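Long-range contact in computational designed protein based on evolution (Synthetic construct, PDB 6JCC), which is of unknown function but is a computationally designed all-helical protein that probably adopts the caspase recruitment domain fold of the death-fold superfamily: residues R9-E14 against K91-L96. Numbering follows the deposited sequence.
Sequences REFLLE and KKYLPL
Tyr93 O, at the C-terminal end of helix 84-93, takes a hydrogen bond from Gln8 NE2, while the methyl Leu12 CD2, one turn further along helix 6-22 than Gln8, lies 4.2 Å from this same Tyr93 O. The Phe11 and Tyr93 rings lie nearly parallel, planes at 11°, but are slid so far that they barely overlap. The slide puts Phe11 CB over the centre of the Tyr93 face, a CH-pi contact 3.5 Å from the ring centroid, and sets Tyr93 OH above the middle of the Phe11 ring. CG anti to the carbonyl carbon (chi1 -67°) starts the Tyr93 side chain toward helix 6-22; Lys92 CG lies over the opposite face of its ring. An alanine here removes the ring and hydroxyl, and would probably open a gap over that Phe11 face and leave the Phe11 ring freer to turn. Leu12 CD1 meets Leu94 CD2 at 4.3 Å, and Leu12 CD2 touches Pro95 CD; Ile60 and Met4 also pack on this leucine. Past the helix, Pro95 centres an inverse gamma turn with a weak bond from Leu96 N to Leu94 O. Such pairing of the first and last helices is characteristic of the six-helix death-fold bundle.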
loop_
_atom_site.group_PDB
_atom_site.type_symbol
_atom_site.label_atom_id
_atom_site.label_comp_id
_atom_site.label_asym_id
_atom_site.label_seq_id
_atom_site.Cartn_x
_atom_site.Cartn_y
_atom_site.Cartn_z
ATOM N N ARG A 9 -0.355 7.605 10.855
ATOM C CA ARG A 9 -0.181 6.148 10.886
ATOM C C ARG A 9 -1.532 5.444 10.841
ATOM O O ARG A 9 -1.736 4.532 10.041
ATOM C CB ARG A 9 0.552 5.744 12.163
ATOM C CG ARG A 9 0.810 4.251 12.338
ATOM C CD ARG A 9 1.113 3.957 13.796
ATOM N NE ARG A 9 1.388 2.546 14.062
ATOM C CZ ARG A 9 2.566 1.937 13.904
ATOM N NH1 ARG A 9 3.637 2.593 13.448
ATOM N NH2 ARG A 9 2.672 0.642 14.198
ATOM N N GLU A 10 -2.441 5.880 11.712
ATOM C CA GLU A 10 -3.792 5.325 11.787
ATOM C C GLU A 10 -4.526 5.438 10.448
ATOM O O GLU A 10 -5.137 4.476 9.991
ATOM C CB GLU A 10 -4.590 6.016 12.900
ATOM N N PHE A 11 -4.436 6.605 9.821
ATOM C CA PHE A 11 -5.060 6.823 8.515
ATOM C C PHE A 11 -4.454 5.984 7.412
ATOM O O PHE A 11 -5.180 5.430 6.598
ATOM C CB PHE A 11 -4.992 8.287 8.109
ATOM C CG PHE A 11 -6.172 9.071 8.552
ATOM C CD1 PHE A 11 -7.418 8.793 8.028
ATOM C CD2 PHE A 11 -6.047 10.073 9.494
ATOM C CE1 PHE A 11 -8.527 9.505 8.432
ATOM C CE2 PHE A 11 -7.151 10.798 9.904
ATOM C CZ PHE A 11 -8.394 10.510 9.374
ATOM N N LEU A 12 -3.128 5.908 7.379
ATOM C CA LEU A 12 -2.438 5.093 6.382
ATOM C C LEU A 12 -2.853 3.630 6.509
ATOM O O LEU A 12 -3.151 2.980 5.512
ATOM C CB LEU A 12 -0.918 5.237 6.506
ATOM C CG LEU A 12 -0.058 4.429 5.525
ATOM C CD1 LEU A 12 -0.440 4.682 4.073
ATOM C CD2 LEU A 12 1.413 4.745 5.749
ATOM N N LEU A 13 -2.903 3.131 7.740
ATOM C CA LEU A 13 -3.381 1.772 7.994
ATOM C C LEU A 13 -4.834 1.571 7.557
ATOM O O LEU A 13 -5.158 0.549 6.964
ATOM C CB LEU A 13 -3.223 1.410 9.472
ATOM C CG LEU A 13 -1.792 1.152 9.937
ATOM C CD1 LEU A 13 -1.754 1.086 11.452
ATOM C CD2 LEU A 13 -1.235 -0.128 9.334
ATOM N N GLU A 14 -5.691 2.548 7.840
ATOM C CA GLU A 14 -7.099 2.496 7.440
ATOM C C GLU A 14 -7.264 2.478 5.921
ATOM O O GLU A 14 -8.091 1.740 5.398
ATOM C CB GLU A 14 -7.864 3.686 8.029
ATOM N N LYS A 91 -1.935 8.962 -1.310
ATOM C CA LYS A 91 -0.908 9.973 -1.605
ATOM C C LYS A 91 -0.752 10.997 -0.470
ATOM O O LYS A 91 0.365 11.413 -0.157
ATOM C CB LYS A 91 -1.220 10.688 -2.926
ATOM N N LYS A 92 -1.875 11.380 0.140
ATOM C CA LYS A 92 -1.895 12.334 1.256
ATOM C C LYS A 92 -1.148 11.813 2.485
ATOM O O LYS A 92 -0.340 12.538 3.070
ATOM C CB LYS A 92 -3.346 12.664 1.639
ATOM C CG LYS A 92 -3.521 13.744 2.700
ATOM C CD LYS A 92 -4.972 13.824 3.144
ATOM C CE LYS A 92 -5.247 15.061 3.982
ATOM N NZ LYS A 92 -6.636 15.059 4.522
ATOM N N TYR A 93 -1.422 10.567 2.869
ATOM C CA TYR A 93 -0.886 9.997 4.114
ATOM C C TYR A 93 0.408 9.188 3.967
ATOM O O TYR A 93 1.005 8.812 4.980
ATOM C CB TYR A 93 -1.966 9.172 4.817
ATOM C CG TYR A 93 -3.105 10.033 5.322
ATOM C CD1 TYR A 93 -2.935 10.874 6.422
ATOM C CD2 TYR A 93 -4.345 10.024 4.692
ATOM C CE1 TYR A 93 -3.973 11.673 6.882
ATOM C CE2 TYR A 93 -5.393 10.810 5.147
ATOM C CZ TYR A 93 -5.202 11.636 6.239
ATOM O OH TYR A 93 -6.238 12.421 6.689
ATOM N N LEU A 94 0.858 8.943 2.736
ATOM C CA LEU A 94 2.169 8.327 2.521
ATOM C C LEU A 94 3.239 9.314 2.957
ATOM O O LEU A 94 3.242 10.444 2.481
ATOM C CB LEU A 94 2.418 7.979 1.049
ATOM C CG LEU A 94 1.938 6.628 0.534
ATOM C CD1 LEU A 94 2.165 6.542 -0.964
ATOM C CD2 LEU A 94 2.640 5.480 1.228
ATOM N N PRO A 95 4.166 8.896 3.838
ATOM C CA PRO A 95 5.242 9.786 4.267
ATOM C C PRO A 95 6.458 9.672 3.341
ATOM O O PRO A 95 7.593 9.522 3.802
ATOM C CB PRO A 95 5.552 9.257 5.657
ATOM C CG PRO A 95 5.419 7.782 5.476
ATOM C CD PRO A 95 4.267 7.592 4.522
ATOM N N LEU A 96 6.194 9.731 2.043
ATOM C CA LEU A 96 7.197 9.532 1.023
ATOM C C LEU A 96 7.015 10.611 -0.013
ATOM O O LEU A 96 5.906 11.117 -0.206
ATOM C CB LEU A 96 7.018 8.165 0.359
ATOM C CG LEU A 96 7.130 6.942 1.266
ATOM C CD1 LEU A 96 6.708 5.674 0.546
ATOM C CD2 LEU A 96 8.546 6.799 1.784
#